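Long-range contacts in packaging protein UL32 (PDB 6XF9), which is thought to direct newly made capsids to nuclear replication compartments for cleavage and packaging of viral DNA, and forms a zinc-binding pentameric ring: residues L78-H87 with F131-T139; S91-L99 with L122-F132. One frame throughout, in Å; residues are numbered along the deposited sequence. Where two conformers were deposited one is given.

Contact 1: L78-H87 with F131-T139. With ZN (zinc ion), chain O.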
loop_
_atom_site.group_PDB
_atom_site.type_symbol
_atom_site.label_atom_id
_atom_site.label_comp_id
_atom_site.label_asym_id
_atom_site.label_seq_id
_atom_site.Cartn_x
_atom_site.Cartn_y
_atom_site.Cartn_z
ATOM N N LEU D 78 15.120 -31.218 38.997
ATOM C CA LEU D 78 15.716 -30.922 37.700
ATOM C C LEU D 78 14.910 -29.860 36.970
ATOM O O LEU D 78 15.464 -28.867 36.480
ATOM C CB LEU D 78 15.780 -32.192 36.865
ATOM C CG LEU D 78 16.315 -31.970 35.466
ATOM C CD1 LEU D 78 17.642 -31.258 35.513
ATOM C CD2 LEU D 78 16.381 -33.285 34.714
ATOM N N CYS D 79 13.587 -30.035 36.918
ATOM C CA CYS D 79 12.740 -29.036 36.285
ATOM C C CYS D 79 12.917 -27.658 36.928
ATOM O O CYS D 79 13.113 -26.662 36.228
ATOM C CB CYS D 79 11.287 -29.493 36.327
ATOM S SG CYS D 79 11.020 -30.946 35.296
ATOM N N PHE D 80 12.899 -27.575 38.254
ATOM C CA PHE D 80 13.051 -26.268 38.893
ATOM C C PHE D 80 14.362 -25.610 38.487
ATOM O O PHE D 80 14.412 -24.397 38.263
ATOM C CB PHE D 80 12.975 -26.417 40.411
ATOM C CG PHE D 80 12.992 -25.122 41.158
ATOM C CD1 PHE D 80 11.836 -24.389 41.329
ATOM C CD2 PHE D 80 14.153 -24.657 41.716
ATOM C CE1 PHE D 80 11.849 -23.192 42.032
ATOM C CE2 PHE D 80 14.177 -23.465 42.427
ATOM C CZ PHE D 80 13.025 -22.730 42.585
ATOM N N PHE D 81 15.437 -26.391 38.400
ATOM C CA PHE D 81 16.733 -25.831 38.036
ATOM C C PHE D 81 16.719 -25.304 36.615
ATOM O O PHE D 81 17.231 -24.213 36.341
ATOM C CB PHE D 81 17.822 -26.896 38.199
ATOM C CG PHE D 81 18.453 -26.915 39.564
ATOM C CD1 PHE D 81 17.677 -27.060 40.702
ATOM C CD2 PHE D 81 19.834 -26.852 39.700
ATOM C CE1 PHE D 81 18.252 -27.078 41.956
ATOM C CE2 PHE D 81 20.413 -26.879 40.961
ATOM C CZ PHE D 81 19.612 -26.996 42.087
ATOM N N CYS D 82 16.129 -26.064 35.697
ATOM C CA CYS D 82 16.064 -25.627 34.308
ATOM C C CYS D 82 15.301 -24.315 34.189
ATOM O O CYS D 82 15.726 -23.401 33.479
ATOM C CB CYS D 82 15.394 -26.711 33.474
ATOM S SG CYS D 82 16.385 -28.201 33.282
ATOM N N LEU D 83 14.181 -24.207 34.900
ATOM C CA LEU D 83 13.375 -22.996 34.916
ATOM C C LEU D 83 14.198 -21.775 35.305
ATOM O O LEU D 83 13.903 -20.656 34.869
ATOM C CB LEU D 83 12.217 -23.203 35.887
ATOM C CG LEU D 83 11.138 -22.145 35.971
ATOM C CD1 LEU D 83 10.588 -21.947 34.582
ATOM C CD2 LEU D 83 10.046 -22.593 36.939
ATOM N N TYR D 84 15.234 -21.969 36.122
ATOM C CA TYR D 84 16.090 -20.890 36.596
ATOM C C TYR D 84 17.483 -20.972 35.988
ATOM O O TYR D 84 18.449 -20.463 36.549
ATOM C CB TYR D 84 16.148 -20.893 38.123
ATOM C CG TYR D 84 14.873 -20.382 38.706
ATOM C CD1 TYR D 84 13.804 -21.214 38.890
ATOM C CD2 TYR D 84 14.714 -19.049 39.011
ATOM C CE1 TYR D 84 12.603 -20.725 39.400
ATOM C CE2 TYR D 84 13.530 -18.562 39.513
ATOM C CZ TYR D 84 12.488 -19.405 39.694
ATOM O OH TYR D 84 11.305 -18.931 40.189
ATOM N N ALA D 85 17.591 -21.589 34.824
ATOM C CA ALA D 85 18.851 -21.719 34.124
ATOM C C ALA D 85 18.766 -21.064 32.744
ATOM O O ALA D 85 17.701 -21.064 32.117
ATOM C CB ALA D 85 19.241 -23.195 33.967
ATOM N N PRO D 86 19.863 -20.487 32.253
ATOM C CA PRO D 86 19.852 -19.907 30.911
ATOM C C PRO D 86 19.759 -20.981 29.853
ATOM O O PRO D 86 19.879 -22.173 30.113
ATOM C CB PRO D 86 21.187 -19.171 30.817
ATOM C CG PRO D 86 22.063 -19.855 31.832
ATOM C CD PRO D 86 21.151 -20.269 32.944
ATOM N N HIS D 87 19.409 -20.538 28.670
ATOM C CA HIS D 87 19.429 -21.380 27.433
ATOM C C HIS D 87 20.896 -21.451 26.705
ATOM O O HIS D 87 21.511 -20.547 26.080
ATOM C CB HIS D 87 18.705 -20.651 26.351
ATOM C CG HIS D 87 17.253 -20.919 26.239
ATOM N ND1 HIS D 87 16.307 -20.100 26.817
ATOM C CD2 HIS D 87 16.575 -21.823 25.506
ATOM C CE1 HIS D 87 15.106 -20.533 26.500
ATOM N NE2 HIS D 87 15.241 -21.581 25.712
ATOM N N PHE D 131 13.070 -29.093 28.050
ATOM C CA PHE D 131 13.428 -28.404 29.276
ATOM C C PHE D 131 13.572 -26.899 29.127
ATOM O O PHE D 131 13.502 -26.189 30.142
ATOM C CB PHE D 131 14.732 -28.972 29.836
ATOM C CG PHE D 131 14.585 -30.342 30.431
ATOM C CD1 PHE D 131 13.917 -30.516 31.616
ATOM C CD2 PHE D 131 15.108 -31.453 29.794
ATOM C CE1 PHE D 131 13.766 -31.768 32.159
ATOM C CE2 PHE D 131 14.958 -32.702 30.333
ATOM C CZ PHE D 131 14.283 -32.859 31.524
ATOM N N PHE D 132 13.785 -26.379 27.912
ATOM C CA PHE D 132 14.112 -24.956 27.790
ATOM C C PHE D 132 13.252 -24.175 26.805
ATOM O O PHE D 132 12.720 -23.120 27.158
ATOM C CB PHE D 132 15.583 -24.812 27.424
ATOM C CG PHE D 132 16.496 -25.306 28.485
ATOM C CD1 PHE D 132 16.856 -24.478 29.537
ATOM C CD2 PHE D 132 16.968 -26.605 28.469
ATOM C CE1 PHE D 132 17.703 -24.920 30.544
ATOM C CE2 PHE D 132 17.815 -27.058 29.466
ATOM C CZ PHE D 132 18.178 -26.209 30.511
ATOM N N VAL D 133 13.087 -24.663 25.585
ATOM C CA VAL D 133 12.286 -23.913 24.627
ATOM C C VAL D 133 10.813 -24.003 25.004
ATOM O O VAL D 133 10.160 -22.983 25.272
ATOM C CB VAL D 133 12.525 -24.416 23.192
ATOM C CG1 VAL D 133 11.709 -23.591 22.212
ATOM C CG2 VAL D 133 13.986 -24.391 22.847
ATOM N N GLN D 134 10.275 -25.228 25.076
ATOM C CA GLN D 134 8.841 -25.388 25.291
ATOM C C GLN D 134 8.450 -25.503 26.759
ATOM O O GLN D 134 7.303 -25.170 27.100
ATOM C CB GLN D 134 8.320 -26.624 24.545
ATOM C CG GLN D 134 8.831 -26.808 23.115
ATOM C CD GLN D 134 8.256 -25.809 22.107
ATOM O OE1 GLN D 134 7.834 -24.706 22.463
ATOM N NE2 GLN D 134 8.255 -26.197 20.835
ATOM N N LYS D 135 9.382 -25.923 27.625
ATOM C CA LYS D 135 9.123 -26.064 29.074
ATOM C C LYS D 135 7.913 -26.939 29.422
ATOM O O LYS D 135 6.971 -26.472 30.061
ATOM C CB LYS D 135 8.973 -24.686 29.725
ATOM C CG LYS D 135 10.204 -23.802 29.602
ATOM C CD LYS D 135 9.999 -22.469 30.303
ATOM C CE LYS D 135 11.230 -21.586 30.180
ATOM N NZ LYS D 135 11.559 -21.284 28.759
ATOM N N CYS D 136 7.937 -28.203 29.001
ATOM C CA CYS D 136 6.773 -29.078 29.164
ATOM C C CYS D 136 6.360 -29.227 30.615
ATOM O O CYS D 136 5.209 -29.588 30.875
ATOM C CB CYS D 136 7.031 -30.466 28.591
ATOM S SG CYS D 136 7.547 -30.487 26.873
ATOM N N PHE D 137 7.260 -28.934 31.563
ATOM C CA PHE D 137 7.036 -29.195 32.984
ATOM C C PHE D 137 6.279 -28.098 33.715
ATOM O O PHE D 137 5.812 -28.341 34.833
ATOM C CB PHE D 137 8.371 -29.404 33.706
ATOM C CG PHE D 137 9.333 -28.270 33.536
ATOM C CD1 PHE D 137 9.198 -27.102 34.285
ATOM C CD2 PHE D 137 10.372 -28.363 32.613
ATOM C CE1 PHE D 137 10.085 -26.047 34.133
ATOM C CE2 PHE D 137 11.268 -27.312 32.443
ATOM C CZ PHE D 137 11.119 -26.151 33.206
ATOM N N LYS D 138 6.171 -26.899 33.138
ATOM C CA LYS D 138 5.459 -25.809 33.792
ATOM C C LYS D 138 4.012 -26.224 34.019
ATOM O O LYS D 138 3.418 -26.919 33.190
ATOM C CB LYS D 138 5.515 -24.536 32.935
ATOM C CG LYS D 138 6.793 -23.716 33.080
ATOM C CD LYS D 138 6.798 -22.561 32.086
ATOM C CE LYS D 138 5.853 -21.453 32.542
ATOM N NZ LYS D 138 5.959 -20.192 31.751
ATOM N N THR D 139 3.452 -25.861 35.171
ATOM C CA THR D 139 2.040 -26.137 35.399
ATOM C C THR D 139 1.236 -25.029 34.735
ATOM O O THR D 139 1.371 -23.857 35.098
ATOM C CB THR D 139 1.712 -26.236 36.882
ATOM O OG1 THR D 139 1.813 -24.942 37.450
ATOM C CG2 THR D 139 2.754 -27.131 37.574
HETATM ZN ZN ZN O . 8.272 -32.653 26.699
#

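Contact 2: S91-L99 with L122-F132. With ZN (zinc ion), chain O.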
loop_
_atom_site.group_PDB
_atom_site.type_symbol
_atom_site.label_atom_id
_atom_site.label_comp_id
_atom_site.label_asym_id
_atom_site.label_seq_id
_atom_site.Cartn_x
_atom_site.Cartn_y
_atom_site.Cartn_z
ATOM N N SER D 91 23.627 -25.758 29.955
ATOM C CA SER D 91 22.361 -26.119 30.588
ATOM C C SER D 91 21.773 -27.368 29.958
ATOM O O SER D 91 21.078 -28.127 30.642
ATOM C CB SER D 91 21.351 -24.979 30.520
ATOM O OG SER D 91 21.930 -23.761 30.961
ATOM N N THR D 92 22.023 -27.597 28.662
ATOM C CA THR D 92 21.565 -28.835 28.033
ATOM C C THR D 92 22.389 -30.027 28.494
ATOM O O THR D 92 21.837 -31.097 28.783
ATOM C CB THR D 92 21.632 -28.695 26.517
ATOM O OG1 THR D 92 20.855 -27.558 26.135
ATOM C CG2 THR D 92 21.115 -29.957 25.810
ATOM N N MET D 93 23.709 -29.848 28.588
ATOM C CA MET D 93 24.600 -30.880 29.109
ATOM C C MET D 93 24.190 -31.284 30.522
ATOM O O MET D 93 24.041 -32.474 30.818
ATOM C CB MET D 93 26.034 -30.349 29.084
ATOM C CG MET D 93 27.159 -31.324 29.414
ATOM S SD MET D 93 27.262 -32.794 28.357
ATOM C CE MET D 93 28.962 -33.217 28.690
ATOM N N ALA D 94 24.002 -30.293 31.409
ATOM C CA ALA D 94 23.628 -30.553 32.799
ATOM C C ALA D 94 22.282 -31.256 32.902
ATOM O O ALA D 94 22.107 -32.160 33.726
ATOM C CB ALA D 94 23.605 -29.253 33.590
ATOM N N ALA D 95 21.289 -30.810 32.134
ATOM C CA ALA D 95 20.017 -31.523 32.131
ATOM C C ALA D 95 20.179 -32.939 31.582
ATOM O O ALA D 95 19.475 -33.853 32.015
ATOM C CB ALA D 95 18.981 -30.743 31.326
ATOM N N ALA D 96 21.086 -33.146 30.621
ATOM C CA ALA D 96 21.339 -34.503 30.148
ATOM C C ALA D 96 21.903 -35.363 31.266
ATOM O O ALA D 96 21.353 -36.423 31.587
ATOM C CB ALA D 96 22.316 -34.488 28.976
ATOM N N ALA D 97 22.981 -34.888 31.901
ATOM C CA ALA D 97 23.617 -35.636 32.980
ATOM C C ALA D 97 22.630 -35.935 34.099
ATOM O O ALA D 97 22.486 -37.087 34.523
ATOM C CB ALA D 97 24.817 -34.852 33.517
ATOM N N ASP D 98 21.899 -34.918 34.557
ATOM C CA ASP D 98 20.994 -35.129 35.676
ATOM C C ASP D 98 19.812 -36.007 35.285
ATOM O O ASP D 98 19.181 -36.603 36.165
ATOM C CB ASP D 98 20.495 -33.794 36.238
ATOM C CG ASP D 98 21.637 -32.832 36.623
ATOM O OD1 ASP D 98 22.795 -33.275 36.860
ATOM O OD2 ASP D 98 21.351 -31.613 36.745
ATOM N N LEU D 99 19.479 -36.083 33.992
ATOM C CA LEU D 99 18.445 -37.020 33.557
ATOM C C LEU D 99 18.963 -38.457 33.567
ATOM O O LEU D 99 18.215 -39.381 33.893
ATOM C CB LEU D 99 17.917 -36.635 32.172
ATOM C CG LEU D 99 16.705 -37.470 31.754
ATOM C CD1 LEU D 99 15.532 -37.101 32.597
ATOM C CD2 LEU D 99 16.367 -37.291 30.294
ATOM N N LEU D 122 17.421 -40.238 22.542
ATOM C CA LEU D 122 17.301 -38.808 22.754
ATOM C C LEU D 122 18.429 -37.984 22.172
ATOM O O LEU D 122 19.558 -38.393 22.184
ATOM C CB LEU D 122 17.206 -38.470 24.225
ATOM C CG LEU D 122 15.980 -38.720 25.050
ATOM C CD1 LEU D 122 16.135 -38.034 26.347
ATOM C CD2 LEU D 122 14.728 -38.263 24.425
ATOM N N MET D 123 18.105 -36.792 21.703
ATOM C CA MET D 123 19.112 -35.900 21.162
ATOM C C MET D 123 19.059 -34.551 21.855
ATOM O O MET D 123 18.071 -34.202 22.513
ATOM C CB MET D 123 18.921 -35.731 19.668
ATOM C CG MET D 123 19.048 -37.061 19.024
ATOM S SD MET D 123 20.115 -36.965 17.617
ATOM C CE MET D 123 19.986 -38.645 17.058
ATOM N N GLY D 124 20.139 -33.785 21.651
ATOM C CA GLY D 124 20.222 -32.448 22.221
ATOM C C GLY D 124 18.989 -31.621 21.939
ATOM O O GLY D 124 18.488 -30.910 22.812
ATOM N N ILE D 125 18.470 -31.710 20.718
ATOM C CA ILE D 125 17.289 -30.919 20.405
ATOM C C ILE D 125 16.117 -31.357 21.275
ATOM O O ILE D 125 15.286 -30.528 21.663
ATOM C CB ILE D 125 16.963 -31.007 18.900
ATOM C CG1 ILE D 125 16.011 -29.881 18.502
ATOM C CG2 ILE D 125 16.370 -32.371 18.538
ATOM C CD1 ILE D 125 16.500 -28.521 18.931
ATOM N N ASP D 126 16.044 -32.647 21.636
ATOM C CA ASP D 126 14.913 -33.120 22.439
ATOM C C ASP D 126 14.979 -32.589 23.865
ATOM O O ASP D 126 13.942 -32.230 24.447
ATOM C CB ASP D 126 14.868 -34.644 22.454
ATOM C CG ASP D 126 14.740 -35.236 21.069
ATOM O OD1 ASP D 126 13.744 -34.903 20.385
ATOM O OD2 ASP D 126 15.621 -36.046 20.677
ATOM N N LEU D 127 16.192 -32.548 24.442
ATOM C CA LEU D 127 16.403 -31.941 25.756
ATOM C C LEU D 127 16.107 -30.444 25.732
ATOM O O LEU D 127 15.487 -29.911 26.659
ATOM C CB LEU D 127 17.834 -32.191 26.220
ATOM C CG LEU D 127 18.193 -33.666 26.401
ATOM C CD1 LEU D 127 19.689 -33.822 26.643
ATOM C CD2 LEU D 127 17.407 -34.307 27.530
ATOM N N GLN D 128 16.617 -29.735 24.718
ATOM C CA GLN D 128 16.353 -28.302 24.574
ATOM C C GLN D 128 14.861 -28.002 24.455
ATOM O O GLN D 128 14.348 -27.070 25.084
ATOM C CB GLN D 128 17.067 -27.784 23.339
ATOM C CG GLN D 128 18.550 -27.704 23.454
ATOM C CD GLN D 128 19.132 -26.897 22.320
ATOM O OE1 GLN D 128 19.138 -25.671 22.360
ATOM N NE2 GLN D 128 19.575 -27.580 21.273
ATOM N N LEU D 129 14.154 -28.752 23.609
ATOM C CA LEU D 129 12.726 -28.507 23.413
ATOM C C LEU D 129 11.944 -28.772 24.694
ATOM O O LEU D 129 11.026 -28.012 25.043
ATOM C CB LEU D 129 12.199 -29.362 22.257
ATOM C CG LEU D 129 12.491 -28.895 20.821
ATOM C CD1 LEU D 129 12.088 -29.939 19.797
ATOM C CD2 LEU D 129 11.719 -27.606 20.550
ATOM N N HIS D 130 12.274 -29.860 25.402
ATOM C CA HIS D 130 11.494 -30.231 26.582
ATOM C C HIS D 130 11.796 -29.331 27.773
ATOM O O HIS D 130 10.879 -28.833 28.437
ATOM C CB HIS D 130 11.731 -31.701 26.936
ATOM C CG HIS D 130 11.014 -32.138 28.175
ATOM N ND1 HIS D 130 9.680 -32.471 28.181
ATOM C CD2 HIS D 130 11.452 -32.298 29.449
ATOM C CE1 HIS D 130 9.321 -32.809 29.407
ATOM N NE2 HIS D 130 10.377 -32.709 30.196
ATOM N N PHE D 131 13.070 -29.093 28.050
ATOM C CA PHE D 131 13.428 -28.404 29.276
ATOM C C PHE D 131 13.572 -26.899 29.127
ATOM O O PHE D 131 13.502 -26.189 30.142
ATOM C CB PHE D 131 14.732 -28.972 29.836
ATOM C CG PHE D 131 14.585 -30.342 30.431
ATOM C CD1 PHE D 131 13.917 -30.516 31.616
ATOM C CD2 PHE D 131 15.108 -31.453 29.794
ATOM C CE1 PHE D 131 13.766 -31.768 32.159
ATOM C CE2 PHE D 131 14.958 -32.702 30.333
ATOM C CZ PHE D 131 14.283 -32.859 31.524
ATOM N N PHE D 132 13.785 -26.379 27.912
ATOM C CA PHE D 132 14.112 -24.956 27.790
ATOM C C PHE D 132 13.252 -24.175 26.805
ATOM O O PHE D 132 12.720 -23.120 27.158
ATOM C CB PHE D 132 15.583 -24.812 27.424
ATOM C CG PHE D 132 16.496 -25.306 28.485
ATOM C CD1 PHE D 132 16.856 -24.478 29.537
ATOM C CD2 PHE D 132 16.968 -26.605 28.469
ATOM C CE1 PHE D 132 17.703 -24.920 30.544
ATOM C CE2 PHE D 132 17.815 -27.058 29.466
ATOM C CZ PHE D 132 18.178 -26.209 30.511
HETATM ZN ZN ZN O . 8.272 -32.653 26.699
#

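Contact 1: L78-H87 with F131-T139
The ring of F131 lies against L78, C79 and C82 of helix 71-83. L78 crosses it at about a right angle, bringing CD2 to 3.8 Å from CZ of F131, while C79 SG lies at the ring edge. The C82 sulfur is shared: with SG anti to its own carbonyl carbon (chi1 -69°), it touches two rings obliquely, near F131 CD1 and 3.9 Å from F132 CZ. F132 reaches on into the turn after the helix, where its CE1 lies 3.5 Å from P86 O and near A85 CB. H87 slides past F132 in the opposite direction, its ring inclined to the phenyl at 53°. F132 O receives K135 NZ at 2.7 Å, in the carbonyl plane, a bond that turns the lysine back toward F132.

K135 has positive phi and starts a type I turn running to K138. Within that turn C136 binds zinc through SG, together with C52, C55 and H130, a site of three cysteines and one histidine that includes a CxxC pair. C136 is flanked in sequence by K135 and F137, whose side chains pack on helix 71-83.

F137 has its CG held between backbone N and carbonyl carbon (chi1 56°). C79 CB makes a CH-pi contact over one face, 3.9 Å from the ring centroid, and L83 CB comes to the edge. The aliphatic part of K138 passes L83 CD1, while its NZ forms a salt bridge with D414.

Contact 2: S91-L99 with L122-F132
A96 and L127 meet where two helices cross almost perpendicularly: CD1 of the leucine touches A96 CB at 3.6 Å. L127 has CG anti to its carbonyl carbon (chi1 -62°), and its two methyls divide the work. CD1 takes the alanine, whereas CD2 lies 4.2 Å from L99 CD2, the two leucines meeting at a slant. That same L99 methyl also touches L122 CD1, and here the side chains run at about a right angle. On the other flank of L127, T92 points its methyl CG2 at L127 CB, 4.0 Å away. The main hydrogen-bond partner of the T92 hydroxyl is M280 O; against Q128 it meets only the carbon CG.

The axes of segments 91-99 and 124-132 approach to 9.7 Å and cross at 93°, with A95 and A96 of helix 89-106 meeting helix 124-133. A95 CB touches two aromatic rings, oblique to F131 and at the edge of F132. S91 CB presses on F132 CZ at 3.4 Å, also obliquely.

The far side of the second helix carries the metal. H130 coordinates zinc through ND1, and its NE2 is hydrogen-bonded to Y75 OH, which should fix the rotation of the imidazole. CD2 of H130 lies 3.4 Å above the centre of the F131 ring, so this phenyl separates the zinc ligand from A95. At the helix start, D126 OD2 accepts M123 N.

How the contacts relate
The centres of the two contacts are 10 Å apart, and both use helix 124-133, sharing F131 and F132 at its end. Helices 71-83 and 89-106 follow each other in the chain and both pack against it. In sequence order, 91-99 and 122-132 fall between the outer ends of contact 1, which leaves contact 2 nested inside the loop that contact 1 closes. A hydrogen bond between S91 OG and P86 O, 2.7 Å long, ties the two contacts together, and L78 also packs on D98. The same zinc draws H130 from contact 2 and C136 from contact 1, with C52 and C55 arriving from earlier in the chain. This zinc site thus joins distant parts of the sequence beside one buried helical core.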